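Local coordinates for protein AA10A (Thermobifida fusca, PDB 5UIZ) that is a copper-dependent lytic polysaccharide monooxygenase of family AA10 that probably cleaves crystalline polysaccharide such as cellulose by oxidation, at residues A[150-155]-A[170-175]. Residues are numbered along the deposited sequence; the frame is centred on the assembly and turned at random.
Sequences LVYVTK and LELVHQ
Val151 faces both Val173 and His174, a classic beta bulge in the antiparallel pairing of segment 150-154 with strand 170-175. Val151 O accepts two bonds, both in its carbonyl plane: a short one from Val173 N (2.9 Å) and a longer, more bent one from His174 N (3.2 Å, 142° at the hydrogen). Val151 N returns a bond to His174 O, and beyond the bulge Val153 and Glu171 form a hydrogen-bonded pair, the bond from Glu171 N to Val153 O (2.9 Å) nearly straight at its hydrogen but coming from above the Val153 carbonyl plane. Between these rungs Tyr152 CA makes a CA-H...O contact with Glu171 O.

Tyr152 carries the apolar packing on one face of the ladder. With CG anti to its carbonyl carbon (chi1 -66°), the ring lies across Leu172, whose CD1 sits over one ring face, 3.9 Å from the centroid, in a CH-pi contact. Leu172 CB adds a touch at CE2, and Leu170 CB packs against Tyr152 CB. Further along this face, Leu170 CD2 meets Thr154 CG2, while Leu150 CD2 runs beside Gln175 CG. On the other face Val173 CG2 bridges two valines, nearer to Val153 CG2 (3.7 Å) than to Val151 CG1 (4.1 Å).

At the end of the ladder the bent aliphatic chain of Lys155 crosses that of Glu171 roughly at a right angle, CD to CG 3.7 Å. Lys155 NZ is hydrogen-bonded to Asp168 O.

Strand 198-206 pairs with the far edge of strand 146-154, making the latter the middle of three in this part of the immunoglobulin-like beta-sandwich core characteristic of the family. Thr154 OG1 is hydrogen-bonded there to His198 ND1 and Val199 N, while Val151 and His174 pack toward strand 184-190 of the other sheet, the His174 ring meeting Phe187.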
ATOM      1  N   LEU A 150       8.829  -2.569   7.309  1.00 16.59           N
ATOM      2  CA  LEU A 150       8.656  -4.026   7.006  1.00 16.97           C
ATOM      3  C   LEU A 150       8.042  -4.181   5.630  1.00 16.17           C
ATOM      4  O   LEU A 150       7.148  -3.444   5.295  1.00 18.35           O
ATOM      5  CB  LEU A 150       7.747  -4.683   8.042  1.00 17.12           C
ATOM      6  CG  LEU A 150       8.277  -4.532   9.457  1.00 19.21           C
ATOM      7  CD1 LEU A 150       7.281  -5.046  10.488  1.00 20.52           C
ATOM      8  CD2 LEU A 150       9.595  -5.258   9.603  1.00 20.37           C
ATOM      9  N   VAL A 151       8.554  -5.075   4.803  1.00 14.48           N
ATOM     10  CA  VAL A 151       8.016  -5.268   3.474  1.00 14.64           C
ATOM     11  C   VAL A 151       7.628  -6.703   3.338  1.00 15.28           C
ATOM     12  O   VAL A 151       8.500  -7.589   3.433  1.00 15.27           O
ATOM     13  CB  VAL A 151       9.024  -4.878   2.385  1.00 14.31           C
ATOM     14  CG1 VAL A 151       8.415  -5.058   0.992  1.00 15.11           C
ATOM     15  CG2 VAL A 151       9.446  -3.439   2.532  1.00 13.25           C
ATOM     16  N   TYR A 152       6.320  -6.924   3.153  1.00 15.28           N
ATOM     17  CA  TYR A 152       5.757  -8.222   2.904  1.00 14.62           C
ATOM     18  C   TYR A 152       5.371  -8.350   1.418  1.00 14.22           C
ATOM     19  O   TYR A 152       5.003  -7.367   0.758  1.00 15.45           O
ATOM     20  CB  TYR A 152       4.519  -8.403   3.763  1.00 16.72           C
ATOM     21  CG  TYR A 152       4.768  -8.458   5.239  1.00 18.26           C
ATOM     22  CD1 TYR A 152       4.897  -7.299   5.983  1.00 18.32           C
ATOM     23  CD2 TYR A 152       4.834  -9.684   5.900  1.00 20.24           C
ATOM     24  CE1 TYR A 152       5.144  -7.343   7.322  1.00 19.73           C
ATOM     25  CE2 TYR A 152       5.044  -9.726   7.248  1.00 21.37           C
ATOM     26  CZ  TYR A 152       5.222  -8.546   7.952  1.00 21.24           C
ATOM     27  OH  TYR A 152       5.439  -8.589   9.270  1.00 25.25           O
ATOM     28  N   VAL A 153       5.428  -9.556   0.878  1.00 13.38           N
ATOM     29  CA  VAL A 153       4.941  -9.824  -0.479  1.00 14.06           C
ATOM     30  C   VAL A 153       4.093 -11.098  -0.454  1.00 14.10           C
ATOM     31  O   VAL A 153       4.442 -12.102   0.256  1.00 13.28           O
ATOM     32  CB  VAL A 153       6.075  -9.944  -1.542  1.00 13.92           C
ATOM     33  CG1 VAL A 153       5.481  -9.986  -2.942  1.00 14.60           C
ATOM     34  CG2 VAL A 153       6.982  -8.718  -1.496  1.00 15.11           C
ATOM     35  N   THR A 154       3.006 -11.069  -1.216  1.00 12.42           N
ATOM     36  CA  THR A 154       2.145 -12.231  -1.343  1.00 13.59           C
ATOM     37  C   THR A 154       2.922 -13.483  -1.870  1.00 14.62           C
ATOM     38  O   THR A 154       3.874 -13.363  -2.639  1.00 13.46           O
ATOM     39  CB  THR A 154       0.946 -11.958  -2.280  1.00 13.02           C
ATOM     40  OG1 THR A 154       1.384 -11.291  -3.453  1.00 13.06           O
ATOM     41  CG2 THR A 154      -0.071 -11.067  -1.567  1.00 13.44           C
ATOM     42  N   LYS A 155       2.511 -14.646  -1.396  1.00 16.39           N
ATOM     43  CA  LYS A 155       3.101 -15.935  -1.753  1.00 18.02           C
ATOM     44  C   LYS A 155       2.654 -16.363  -3.147  1.00 19.18           C
ATOM     45  O   LYS A 155       1.540 -16.046  -3.551  1.00 17.48           O
ATOM     46  CB  LYS A 155       2.682 -16.987  -0.755  1.00 20.73           C
ATOM     47  CG  LYS A 155       3.552 -16.991   0.454  1.00 24.97           C
ATOM     48  CD  LYS A 155       2.868 -17.308   1.757  1.00 29.82           C
ATOM     49  CE  LYS A 155       1.940 -18.500   1.753  1.00 34.90           C
ATOM     50  NZ  LYS A 155       1.691 -18.827   3.204  1.00 39.54           N
ATOM     51  N   LEU A 170       0.883 -13.452   3.081  1.00 15.55           N
ATOM     52  CA  LEU A 170       2.061 -12.612   2.970  1.00 17.59           C
ATOM     53  C   LEU A 170       3.295 -13.246   3.602  1.00 18.81           C
ATOM     54  O   LEU A 170       3.189 -13.894   4.652  1.00 16.90           O
ATOM     55  CB  LEU A 170       1.787 -11.316   3.710  1.00 17.61           C
ATOM     56  CG  LEU A 170       0.815 -10.389   3.022  1.00 17.16           C
ATOM     57  CD1 LEU A 170       0.599  -9.232   3.987  1.00 18.57           C
ATOM     58  CD2 LEU A 170       1.353  -9.854   1.713  1.00 17.73           C
ATOM     59  N   GLU A 171       4.465 -13.019   3.018  1.00 19.39           N
ATOM     60  CA  GLU A 171       5.702 -13.334   3.746  1.00 23.57           C
ATOM     61  C   GLU A 171       6.587 -12.123   3.847  1.00 20.83           C
ATOM     62  O   GLU A 171       6.670 -11.347   2.914  1.00 19.48           O
ATOM     63  CB  GLU A 171       6.473 -14.450   3.059  1.00 28.34           C
ATOM     64  CG  GLU A 171       5.880 -15.829   3.335  1.00 37.07           C
ATOM     65  CD  GLU A 171       6.560 -16.955   2.547  1.00 44.67           C
ATOM     66  OE1 GLU A 171       7.206 -16.667   1.489  1.00 55.68           O
ATOM     67  OE2 GLU A 171       6.436 -18.127   2.987  1.00 46.05           O
ATOM     68  N   LEU A 172       7.239 -11.974   4.983  1.00 18.67           N
ATOM     69  CA  LEU A 172       8.150 -10.876   5.217  1.00 20.18           C
ATOM     70  C   LEU A 172       9.382 -11.118   4.384  1.00 19.68           C
ATOM     71  O   LEU A 172       9.975 -12.196   4.486  1.00 18.33           O
ATOM     72  CB  LEU A 172       8.485 -10.831   6.701  1.00 22.02           C
ATOM     73  CG  LEU A 172       9.475  -9.756   7.118  1.00 23.56           C
ATOM     74  CD1 LEU A 172       8.877  -8.397   6.881  1.00 24.53           C
ATOM     75  CD2 LEU A 172       9.785  -9.976   8.593  1.00 25.59           C
ATOM     76  N   VAL A 173       9.669 -10.207   3.447  1.00 18.79           N
ATOM     77  CA  VAL A 173      10.842 -10.331   2.582  1.00 18.43           C
ATOM     78  C   VAL A 173      11.965  -9.301   2.896  1.00 17.31           C
ATOM     79  O   VAL A 173      13.069  -9.405   2.357  1.00 15.76           O
ATOM     80  CB  VAL A 173      10.499 -10.200   1.092  1.00 18.84           C
ATOM     81  CG1 VAL A 173       9.544 -11.267   0.671  1.00 19.81           C
ATOM     82  CG2 VAL A 173       9.961  -8.840   0.726  1.00 20.18           C
ATOM     83  N   HIS A 174      11.625  -8.275   3.667  1.00 16.64           N
ATOM     84  CA  HIS A 174      12.544  -7.238   3.993  1.00 17.53           C
ATOM     85  C   HIS A 174      12.204  -6.512   5.258  1.00 17.27           C
ATOM     86  O   HIS A 174      11.050  -6.245   5.586  1.00 17.43           O
ATOM     87  CB  HIS A 174      12.702  -6.255   2.844  1.00 18.07           C
ATOM     88  CG  HIS A 174      13.967  -5.479   2.920  1.00 19.69           C
ATOM     89  ND1 HIS A 174      15.159  -5.949   2.412  1.00 22.33           N
ATOM     90  CD2 HIS A 174      14.230  -4.261   3.453  1.00 20.58           C
ATOM     91  CE1 HIS A 174      16.103  -5.044   2.623  1.00 24.48           C
ATOM     92  NE2 HIS A 174      15.559  -4.005   3.245  1.00 23.65           N
ATOM     93  N   GLN A 175      13.251  -6.168   5.981  1.00 19.24           N
ATOM     94  CA  GLN A 175      13.155  -5.454   7.214  1.00 21.48           C
ATOM     95  C   GLN A 175      14.357  -4.496   7.219  1.00 23.50           C
ATOM     96  O   GLN A 175      15.488  -4.906   7.002  1.00 25.76           O
ATOM     97  CB  GLN A 175      13.244  -6.405   8.374  1.00 24.50           C
ATOM     98  CG  GLN A 175      13.439  -5.662   9.683  1.00 27.94           C
ATOM     99  CD  GLN A 175      14.069  -6.520  10.732  1.00 30.48           C
ATOM    100  OE1 GLN A 175      14.132  -7.732  10.584  1.00 41.60           O
ATOM    101  NE2 GLN A 175      14.531  -5.915  11.787  1.00 29.56           N
TER